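Side-chain contacts in hypothetical protein PH0495 (Pyrococcus horikoshii, PDB 1X3L), which phosphorylates D-glycerate at the expense of ATP to give 2-phosphoglycerate, with magnesium as its preferred metal cofactor: residues R7-R12 / Q280-K285; S114-A119 / D123-L128; I347-T352 / Y406-K411. All blocks are in the same frame, centred on the assembly; numbering follows the deposited sequence.

Contact 1. Residues R7-R12 / Q280-K285; sequences REIGLR and QRLGFK. With EDO (1,2-ethanediol), chain C.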
loop_
_atom_site.group_PDB
_atom_site.type_symbol
_atom_site.label_atom_id
_atom_site.label_comp_id
_atom_site.label_asym_id
_atom_site.label_seq_id
_atom_site.Cartn_x
_atom_site.Cartn_y
_atom_site.Cartn_z
ATOM N N ARG A 7 -5.459 -26.844 -5.292
ATOM C CA ARG A 7 -4.819 -25.794 -6.085
ATOM C C ARG A 7 -5.807 -24.787 -6.668
ATOM O O ARG A 7 -5.526 -23.586 -6.689
ATOM C CB ARG A 7 -3.981 -26.397 -7.212
ATOM C CG ARG A 7 -3.295 -25.351 -8.081
ATOM C CD ARG A 7 -2.069 -25.924 -8.759
ATOM N NE ARG A 7 -1.164 -26.484 -7.761
ATOM C CZ ARG A 7 0.145 -26.274 -7.732
ATOM N NH1 ARG A 7 0.720 -25.510 -8.655
ATOM N NH2 ARG A 7 0.874 -26.825 -6.772
ATOM N N GLU A 8 -6.952 -25.266 -7.151
ATOM C CA GLU A 8 -7.959 -24.359 -7.693
ATOM C C GLU A 8 -8.443 -23.468 -6.551
ATOM O O GLU A 8 -8.681 -22.283 -6.739
ATOM C CB GLU A 8 -9.147 -25.130 -8.287
ATOM C CG GLU A 8 -10.402 -24.258 -8.466
ATOM C CD GLU A 8 -11.517 -24.943 -9.261
ATOM O OE1 GLU A 8 -11.462 -26.173 -9.447
ATOM O OE2 GLU A 8 -12.455 -24.239 -9.698
ATOM N N ILE A 9 -8.578 -24.043 -5.361
ATOM C CA ILE A 9 -9.023 -23.267 -4.209
ATOM C C ILE A 9 -8.003 -22.176 -3.905
ATOM O O ILE A 9 -8.355 -21.000 -3.764
ATOM C CB ILE A 9 -9.206 -24.155 -2.967
ATOM C CG1 ILE A 9 -10.385 -25.106 -3.185
ATOM C CG2 ILE A 9 -9.442 -23.284 -1.730
ATOM C CD1 ILE A 9 -10.544 -26.169 -2.105
ATOM N N GLY A 10 -6.736 -22.569 -3.820
ATOM C CA GLY A 10 -5.688 -21.603 -3.539
ATOM C C GLY A 10 -5.656 -20.461 -4.543
ATOM O O GLY A 10 -5.598 -19.292 -4.160
ATOM N N LEU A 11 -5.692 -20.789 -5.832
ATOM C CA LEU A 11 -5.657 -19.755 -6.865
ATOM C C LEU A 11 -6.913 -18.883 -6.833
ATOM O O LEU A 11 -6.865 -17.688 -7.143
ATOM C CB LEU A 11 -5.464 -20.398 -8.242
ATOM C CG LEU A 11 -4.088 -21.058 -8.411
ATOM C CD1 LEU A 11 -3.999 -21.781 -9.762
ATOM C CD2 LEU A 11 -3.008 -20.000 -8.311
ATOM N N ARG A 12 -8.035 -19.480 -6.443
ATOM C CA ARG A 12 -9.292 -18.745 -6.335
ATOM C C ARG A 12 -9.177 -17.687 -5.228
ATOM O O ARG A 12 -9.641 -16.558 -5.377
ATOM C CB ARG A 12 -10.436 -19.715 -6.015
ATOM C CG ARG A 12 -11.802 -19.066 -5.930
ATOM C CD ARG A 12 -12.912 -20.097 -5.708
ATOM N NE ARG A 12 -14.199 -19.452 -5.455
ATOM C CZ ARG A 12 -15.054 -19.080 -6.403
ATOM N NH1 ARG A 12 -14.767 -19.295 -7.680
ATOM N NH2 ARG A 12 -16.199 -18.490 -6.076
ATOM N N GLN A 280 -14.457 -19.183 3.796
ATOM C CA GLN A 280 -15.610 -19.637 4.566
ATOM C C GLN A 280 -16.745 -20.071 3.641
ATOM O O GLN A 280 -17.426 -21.054 3.914
ATOM C CB GLN A 280 -16.070 -18.531 5.519
ATOM C CG GLN A 280 -15.021 -18.226 6.588
ATOM C CD GLN A 280 -15.237 -16.897 7.283
ATOM O OE1 GLN A 280 -15.581 -15.909 6.647
ATOM N NE2 GLN A 280 -15.009 -16.864 8.593
ATOM N N ARG A 281 -16.934 -19.354 2.536
ATOM C CA ARG A 281 -17.986 -19.703 1.584
ATOM C C ARG A 281 -17.704 -21.060 0.949
ATOM O O ARG A 281 -18.627 -21.792 0.585
ATOM C CB ARG A 281 -18.096 -18.643 0.485
ATOM C CG ARG A 281 -18.507 -17.268 0.986
ATOM C CD ARG A 281 -18.821 -16.332 -0.174
ATOM N NE ARG A 281 -19.855 -16.907 -1.030
ATOM C CZ ARG A 281 -20.392 -16.296 -2.082
ATOM N NH1 ARG A 281 -19.997 -15.074 -2.425
ATOM N NH2 ARG A 281 -21.332 -16.912 -2.790
ATOM N N LEU A 282 -16.426 -21.404 0.827
ATOM C CA LEU A 282 -16.047 -22.681 0.237
ATOM C C LEU A 282 -16.083 -23.821 1.260
ATOM O O LEU A 282 -15.730 -24.955 0.946
ATOM C CB LEU A 282 -14.658 -22.569 -0.400
ATOM C CG LEU A 282 -14.594 -21.540 -1.537
ATOM C CD1 LEU A 282 -13.149 -21.287 -1.936
ATOM C CD2 LEU A 282 -15.408 -22.045 -2.727
ATOM N N GLY A 283 -16.504 -23.515 2.485
ATOM C CA GLY A 283 -16.607 -24.539 3.512
ATOM C C GLY A 283 -15.446 -24.690 4.480
ATOM O O GLY A 283 -15.411 -25.651 5.250
ATOM N N PHE A 284 -14.497 -23.759 4.457
ATOM C CA PHE A 284 -13.349 -23.833 5.358
ATOM C C PHE A 284 -13.514 -22.863 6.516
ATOM O O PHE A 284 -14.228 -21.865 6.414
ATOM C CB PHE A 284 -12.048 -23.429 4.644
ATOM C CG PHE A 284 -11.615 -24.359 3.540
ATOM C CD1 PHE A 284 -10.618 -25.305 3.763
ATOM C CD2 PHE A 284 -12.161 -24.251 2.264
ATOM C CE1 PHE A 284 -10.166 -26.132 2.727
ATOM C CE2 PHE A 284 -11.720 -25.069 1.221
ATOM C CZ PHE A 284 -10.718 -26.013 1.455
ATOM N N LYS A 285 -12.853 -23.166 7.627
ATOM C CA LYS A 285 -12.828 -22.241 8.745
ATOM C C LYS A 285 -11.597 -21.442 8.307
ATOM O O LYS A 285 -10.639 -22.023 7.793
ATOM C CB LYS A 285 -12.557 -22.971 10.061
ATOM C CG LYS A 285 -13.780 -23.665 10.643
ATOM C CD LYS A 285 -14.884 -22.657 10.960
ATOM C CE LYS A 285 -16.121 -23.341 11.539
ATOM N NZ LYS A 285 -15.839 -24.046 12.829
HETATM C C1 EDO C . -6.339 -18.585 -11.142
HETATM O O1 EDO C . -7.691 -18.656 -10.649
HETATM C C2 EDO C . -5.753 -17.172 -10.965
HETATM O O2 EDO C . -5.725 -16.784 -9.578
#

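Contact 2. Residues S114-A119 / D123-L128; sequences SILNRA and DIVFIL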
loop_
_atom_site.group_PDB
_atom_site.type_symbol
_atom_site.label_atom_id
_atom_site.label_comp_id
_atom_site.label_asym_id
_atom_site.label_seq_id
_atom_site.Cartn_x
_atom_site.Cartn_y
_atom_site.Cartn_z
ATOM N N SER A 114 -6.919 25.176 -6.400
ATOM C CA SER A 114 -7.880 25.932 -7.187
ATOM C C SER A 114 -9.270 25.330 -7.008
ATOM O O SER A 114 -10.253 26.047 -6.817
ATOM C CB SER A 114 -7.485 25.896 -8.664
ATOM O OG SER A 114 -8.512 26.433 -9.474
ATOM N N ILE A 115 -9.341 24.004 -7.065
ATOM C CA ILE A 115 -10.601 23.293 -6.903
ATOM C C ILE A 115 -11.182 23.488 -5.503
ATOM O O ILE A 115 -12.390 23.666 -5.345
ATOM C CB ILE A 115 -10.412 21.787 -7.175
ATOM C CG1 ILE A 115 -10.072 21.580 -8.653
ATOM C CG2 ILE A 115 -11.671 21.009 -6.788
ATOM C CD1 ILE A 115 -9.671 20.170 -9.000
ATOM N N LEU A 116 -10.320 23.455 -4.492
ATOM C CA LEU A 116 -10.763 23.625 -3.112
ATOM C C LEU A 116 -11.172 25.069 -2.830
ATOM O O LEU A 116 -11.924 25.345 -1.893
ATOM C CB LEU A 116 -9.659 23.196 -2.146
ATOM C CG LEU A 116 -9.348 21.696 -2.141
ATOM C CD1 LEU A 116 -8.198 21.411 -1.187
ATOM C CD2 LEU A 116 -10.593 20.921 -1.732
ATOM N N ASN A 117 -10.674 25.992 -3.640
ATOM C CA ASN A 117 -11.030 27.389 -3.460
ATOM C C ASN A 117 -12.457 27.578 -3.964
ATOM O O ASN A 117 -13.224 28.363 -3.414
ATOM C CB ASN A 117 -10.074 28.289 -4.242
ATOM C CG ASN A 117 -10.376 29.758 -4.047
ATOM O OD1 ASN A 117 -10.354 30.261 -2.921
ATOM N ND2 ASN A 117 -10.668 30.456 -5.140
ATOM N N ARG A 118 -12.808 26.825 -5.003
ATOM C CA ARG A 118 -14.133 26.890 -5.608
ATOM C C ARG A 118 -15.199 26.085 -4.859
ATOM O O ARG A 118 -16.371 26.456 -4.864
ATOM C CB ARG A 118 -14.060 26.411 -7.059
ATOM C CG ARG A 118 -15.408 26.324 -7.751
ATOM C CD ARG A 118 -15.281 25.688 -9.127
ATOM N NE ARG A 118 -16.585 25.443 -9.732
ATOM C CZ ARG A 118 -16.766 24.783 -10.872
ATOM N NH1 ARG A 118 -15.721 24.301 -11.536
ATOM N NH2 ARG A 118 -17.992 24.599 -11.347
ATOM N N ALA A 119 -14.805 24.984 -4.226
ATOM C CA ALA A 119 -15.764 24.161 -3.489
ATOM C C ALA A 119 -16.326 24.930 -2.291
ATOM O O ALA A 119 -15.581 25.573 -1.553
ATOM C CB ALA A 119 -15.099 22.865 -3.020
ATOM N N ASP A 123 -20.574 21.623 -0.513
ATOM C CA ASP A 123 -20.142 20.671 -1.533
ATOM C C ASP A 123 -19.337 19.535 -0.904
ATOM O O ASP A 123 -18.849 19.649 0.224
ATOM C CB ASP A 123 -19.268 21.352 -2.590
ATOM C CG ASP A 123 -19.992 22.453 -3.328
ATOM O OD1 ASP A 123 -21.200 22.296 -3.604
ATOM O OD2 ASP A 123 -19.341 23.470 -3.646
ATOM N N ILE A 124 -19.202 18.443 -1.645
ATOM C CA ILE A 124 -18.445 17.287 -1.186
ATOM C C ILE A 124 -17.178 17.181 -2.030
ATOM O O ILE A 124 -17.226 17.330 -3.254
ATOM C CB ILE A 124 -19.258 15.982 -1.342
ATOM C CG1 ILE A 124 -20.478 16.015 -0.419
ATOM C CG2 ILE A 124 -18.378 14.768 -1.039
ATOM C CD1 ILE A 124 -21.308 14.749 -0.450
ATOM N N VAL A 125 -16.048 16.941 -1.375
ATOM C CA VAL A 125 -14.778 16.811 -2.081
ATOM C C VAL A 125 -14.113 15.473 -1.778
ATOM O O VAL A 125 -13.705 15.217 -0.645
ATOM C CB VAL A 125 -13.786 17.931 -1.688
ATOM C CG1 VAL A 125 -12.477 17.752 -2.446
ATOM C CG2 VAL A 125 -14.393 19.301 -1.978
ATOM N N PHE A 126 -14.010 14.623 -2.795
ATOM C CA PHE A 126 -13.365 13.323 -2.648
ATOM C C PHE A 126 -11.858 13.501 -2.794
ATOM O O PHE A 126 -11.392 14.124 -3.748
ATOM C CB PHE A 126 -13.844 12.354 -3.738
ATOM C CG PHE A 126 -15.115 11.634 -3.406
ATOM C CD1 PHE A 126 -15.098 10.503 -2.599
ATOM C CD2 PHE A 126 -16.332 12.086 -3.902
ATOM C CE1 PHE A 126 -16.274 9.829 -2.289
ATOM C CE2 PHE A 126 -17.516 11.420 -3.599
ATOM C CZ PHE A 126 -17.488 10.290 -2.793
ATOM N N ILE A 127 -11.099 12.970 -1.843
ATOM C CA ILE A 127 -9.641 13.035 -1.907
ATOM C C ILE A 127 -9.236 11.572 -2.077
ATOM O O ILE A 127 -9.436 10.765 -1.172
ATOM C CB ILE A 127 -9.031 13.586 -0.600
ATOM C CG1 ILE A 127 -9.629 14.958 -0.279
ATOM C CG2 ILE A 127 -7.517 13.698 -0.744
ATOM C CD1 ILE A 127 -9.280 16.040 -1.292
ATOM N N LEU A 128 -8.694 11.232 -3.243
ATOM C CA LEU A 128 -8.301 9.859 -3.545
ATOM C C LEU A 128 -6.781 9.715 -3.461
ATOM O O LEU A 128 -6.041 10.269 -4.276
ATOM C CB LEU A 128 -8.829 9.479 -4.937
ATOM C CG LEU A 128 -10.316 9.811 -5.174
ATOM C CD1 LEU A 128 -10.752 9.348 -6.564
ATOM C CD2 LEU A 128 -11.178 9.131 -4.108
#

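Contact 3. Residues I347-T352 / Y406-K411; sequences IALSAT and YEALKK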
loop_
_atom_site.group_PDB
_atom_site.type_symbol
_atom_site.label_atom_id
_atom_site.label_comp_id
_atom_site.label_asym_id
_atom_site.label_seq_id
_atom_site.Cartn_x
_atom_site.Cartn_y
_atom_site.Cartn_z
ATOM N N ILE A 347 9.645 -18.176 0.744
ATOM C CA ILE A 347 8.705 -18.620 1.770
ATOM C C ILE A 347 8.135 -19.964 1.325
ATOM O O ILE A 347 8.140 -20.945 2.076
ATOM C CB ILE A 347 7.517 -17.644 1.927
ATOM C CG1 ILE A 347 7.965 -16.368 2.646
ATOM C CG2 ILE A 347 6.378 -18.335 2.675
ATOM C CD1 ILE A 347 6.854 -15.331 2.789
ATOM N N ALA A 348 7.633 -19.990 0.093
ATOM C CA ALA A 348 7.040 -21.190 -0.487
ATOM C C ALA A 348 8.010 -22.364 -0.548
ATOM O O ALA A 348 7.690 -23.468 -0.104
ATOM C CB ALA A 348 6.526 -20.884 -1.893
ATOM N N LEU A 349 9.197 -22.123 -1.099
ATOM C CA LEU A 349 10.181 -23.187 -1.238
ATOM C C LEU A 349 10.672 -23.706 0.109
ATOM O O LEU A 349 10.847 -24.912 0.291
ATOM C CB LEU A 349 11.374 -22.701 -2.076
ATOM C CG LEU A 349 12.470 -23.741 -2.348
ATOM C CD1 LEU A 349 11.907 -24.892 -3.187
ATOM C CD2 LEU A 349 13.635 -23.080 -3.079
ATOM N N SER A 350 10.876 -22.801 1.058
ATOM C CA SER A 350 11.374 -23.197 2.372
ATOM C C SER A 350 10.378 -24.097 3.100
ATOM O O SER A 350 10.763 -25.003 3.843
ATOM C CB SER A 350 11.664 -21.952 3.216
ATOM O OG SER A 350 12.296 -22.300 4.433
ATOM N N ALA A 351 9.094 -23.849 2.874
ATOM C CA ALA A 351 8.047 -24.619 3.527
ATOM C C ALA A 351 7.807 -26.001 2.932
ATOM O O ALA A 351 7.191 -26.836 3.584
ATOM C CB ALA A 351 6.734 -23.821 3.519
ATOM N N THR A 352 8.290 -26.249 1.712
ATOM C CA THR A 352 8.065 -27.543 1.058
ATOM C C THR A 352 8.398 -28.788 1.869
ATOM O O THR A 352 7.625 -29.746 1.874
ATOM C CB THR A 352 8.822 -27.667 -0.292
ATOM O OG1 THR A 352 10.231 -27.491 -0.080
ATOM C CG2 THR A 352 8.310 -26.633 -1.289
ATOM N N TYR A 406 13.871 -19.225 -7.461
ATOM C CA TYR A 406 13.123 -19.131 -8.716
ATOM C C TYR A 406 13.380 -20.352 -9.598
ATOM O O TYR A 406 12.447 -20.952 -10.132
ATOM C CB TYR A 406 13.524 -17.868 -9.485
ATOM C CG TYR A 406 12.783 -17.666 -10.803
ATOM C CD1 TYR A 406 11.650 -16.857 -10.869
ATOM C CD2 TYR A 406 13.241 -18.254 -11.988
ATOM C CE1 TYR A 406 10.992 -16.624 -12.079
ATOM C CE2 TYR A 406 12.587 -18.031 -13.210
ATOM C CZ TYR A 406 11.467 -17.211 -13.243
ATOM O OH TYR A 406 10.822 -16.955 -14.434
ATOM N N GLU A 407 14.650 -20.718 -9.747
ATOM C CA GLU A 407 15.015 -21.849 -10.588
ATOM C C GLU A 407 14.466 -23.185 -10.098
ATOM O O GLU A 407 14.149 -24.066 -10.904
ATOM C CB GLU A 407 16.539 -21.930 -10.720
ATOM C CG GLU A 407 17.175 -20.701 -11.354
ATOM C CD GLU A 407 16.585 -20.377 -12.713
ATOM O OE1 GLU A 407 16.485 -21.296 -13.551
ATOM O OE2 GLU A 407 16.226 -19.204 -12.946
ATOM N N ALA A 408 14.352 -23.347 -8.785
ATOM C CA ALA A 408 13.832 -24.599 -8.242
ATOM C C ALA A 408 12.331 -24.685 -8.470
ATOM O O ALA A 408 11.832 -25.682 -8.990
ATOM C CB ALA A 408 14.144 -24.707 -6.747
ATOM N N LEU A 409 11.618 -23.632 -8.078
ATOM C CA LEU A 409 10.168 -23.594 -8.238
ATOM C C LEU A 409 9.768 -23.725 -9.703
ATOM O O LEU A 409 8.748 -24.335 -10.020
ATOM C CB LEU A 409 9.604 -22.290 -7.670
ATOM C CG LEU A 409 9.706 -22.101 -6.148
ATOM C CD1 LEU A 409 9.191 -20.716 -5.774
ATOM C CD2 LEU A 409 8.898 -23.190 -5.431
ATOM N N LYS A 410 10.582 -23.154 -10.585
ATOM C CA LYS A 410 10.321 -23.190 -12.020
ATOM C C LYS A 410 10.225 -24.608 -12.585
ATOM O O LYS A 410 9.487 -24.852 -13.538
ATOM C CB LYS A 410 11.420 -22.426 -12.773
ATOM C CG LYS A 410 11.225 -22.374 -14.285
ATOM C CD LYS A 410 12.276 -21.501 -14.976
ATOM C CE LYS A 410 13.644 -22.170 -15.006
ATOM N NZ LYS A 410 14.685 -21.282 -15.607
ATOM N N LYS A 411 10.957 -25.540 -11.986
ATOM C CA LYS A 411 10.986 -26.919 -12.468
ATOM C C LYS A 411 9.883 -27.834 -11.963
ATOM O O LYS A 411 9.679 -28.918 -12.506
ATOM C CB LYS A 411 12.343 -27.542 -12.139
ATOM C CG LYS A 411 13.519 -26.757 -12.694
ATOM C CD LYS A 411 14.825 -27.450 -12.394
ATOM C CE LYS A 411 15.999 -26.685 -12.976
ATOM N NZ LYS A 411 17.288 -27.368 -12.657
#

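Contact 1. Residues R7-R12 / Q280-K285
Ile9 and Leu282 bury the most surface in this contact, where the N-terminal helix 6-20 lies beside the turn that leads from helix 268-281 into strand 285-290. Ile9 CG2 meets Leu282 CD1 at 4.2 Å. The longer branch of Ile9 reaches Phe284: with CG1 beside the backbone N (chi1 -68°), Ile9 CD1 comes in at the ring edge, near the ring plane, 3.6 Å from Phe284 CZ. The two side chains approach from opposite directions, and Ile432 of strand 427-435 touches both.

Leu282 also turns its methyls to the shaft of Arg12. The arginine has CG anti to the backbone N (chi1 -178°) and stays extended to NE, which carries CD and NE alongside the leucine. Arg12 CD lies 4.0 Å from Leu282 CD1, and Arg12 NE 4.0 Å from Leu282 CD2. Gly283, with positive phi (96°), closes helix 268-281 in a Schellman motif; at its backbone angles a beta carbon would press on the carbonyl O of Leu282, which calls for glycine.

No hydrogen bond joins the two segments. Ile9 and Phe284 are buried against Ile432, where apolar groups need no polar partner, whereas partly exposed Leu282 can lie along the aliphatic part of Arg12. The chemistry implies an apolar junction between helix and turn, with the Arg12-Glu278 salt bridge adding a polar link at its margin.

Contact 2. Residues S114-A119 / D123-L128
Helix 103-118 ends and strand 124-129 begins within a few residues, so the backbones come nearest at the turn, where the alpha carbons of Ala119 and Asp123 are 5.9 Å apart. The unit is the second half of a beta-alpha-beta crossover: helix 103-118 connects strand 92-96 to strand 124-129 of the same six-stranded parallel sheet, passing over strands 75-81 and 51-56, which lie between them.

Val125 is the strand's chief contribution. Its beta carbon is directed at the helix, and its two methyls divide the work. Val125 CG1, anti to the backbone N (chi1 180°), touches Leu116 CD2 at 3.8 Å; Val125 CG2 lies the same 3.8 Å from Ala119 CB and also borders the leucine methyl. Leu116 and Val125 cross at about a right angle, the leucine end bending toward the strand although its beta carbon does not point there. A beta-branched valine suits an extended strand and offers two methyls to the helix, whereas the longer leucine can span the space from helix to sheet and reach Ile54 of strand 51-56 as well. Ala119, the first residue beyond the helical angles, is small enough to let the turning chain lie close to the sheet.

Asp123 brings the polar chemistry. Its carboxylate is buried but has backbone partners: OD1 accepts from Lys50 N, and OD2 from Arg120 N in the connecting turn. An aspartate suits this place because its short side chain can bind amides on two separate pieces of chain. These bonds hold the carboxylate against the end of the helix, with Asp123 OD2 packed 3.6 Å from Ala119 C.

Contact 3. Residues I347-T352 / Y406-K411
Leu349 of helix 343-351 meets Ala408 and Leu409 of helix 405-411 in a buried helix-helix contact, part of the helical layer beside the mixed sheet in the alpha/beta C-terminal part of the chain, which belongs to the MOFRL family. The alpha carbons of Leu349 and Leu409 are 7.0 Å apart, a close approach.

Apolar packing makes up the whole of the contact between the segments. Leu349 has CG anti to the backbone N (chi1 -178°), which sends its fork outward to the neighbouring helix, and the two methyls part company there. Leu349 CD2 goes to Ala408 CB at 4.0 Å, while Leu349 CD1 meets Leu409 CD2 at 4.1 Å. The leucines cross obliquely, and Leu409 brings only its end to the contact, Leu409 CD2 also lying 4.2 Å from Leu349 CB. Alanine suits position 408 because its single methyl leaves room for the leucine fork; the leucines suit theirs because their branched ends can meet several neighbours at once. Val399 of helix 396-401 touches both Leu349 and Ala408, so a third helix adjoins the pair.

Polar bonds act within each segment. On the outer side of helix 405-411 a salt bridge links Lys410 NZ to Glu407 OE1 at 2.7 Å, with the ammonium on the syn side of the carboxylate, 20° out of its plane. The spacing of three residues brings these charges together along one helical flank. At the end of the other segment, Leu349 O receives two donors, Thr352 N and the threonine hydroxyl. Threonine can thus satisfy its buried hydroxyl within its own turn: Thr352 OG1 donates to Leu349 O at 2.7 Å, tilted 15° from the carbonyl plane.

Overall arrangement
Contact 2 falls, in sequence, between the two halves of contact 1, and contact 3 follows both. Contacts 1 and 3 belong to the region of the mixed six-stranded sheet: their centres are 22 Å apart, and their nearest atoms about 8 Å. Contact 1 involves the turn entering edge strand 285-290, while contact 3 joins two helices of the MOFRL part. Contact 2 belongs to the parallel sheet, its centre 42 Å from that of contact 1 and 49 Å from that of contact 3, across the chain's centre from the latter. The chain thus starts beside the mixed sheet, leaves to build the parallel-sheet part, and returns to form the mixed sheet, whose region is made from both ends of the sequence.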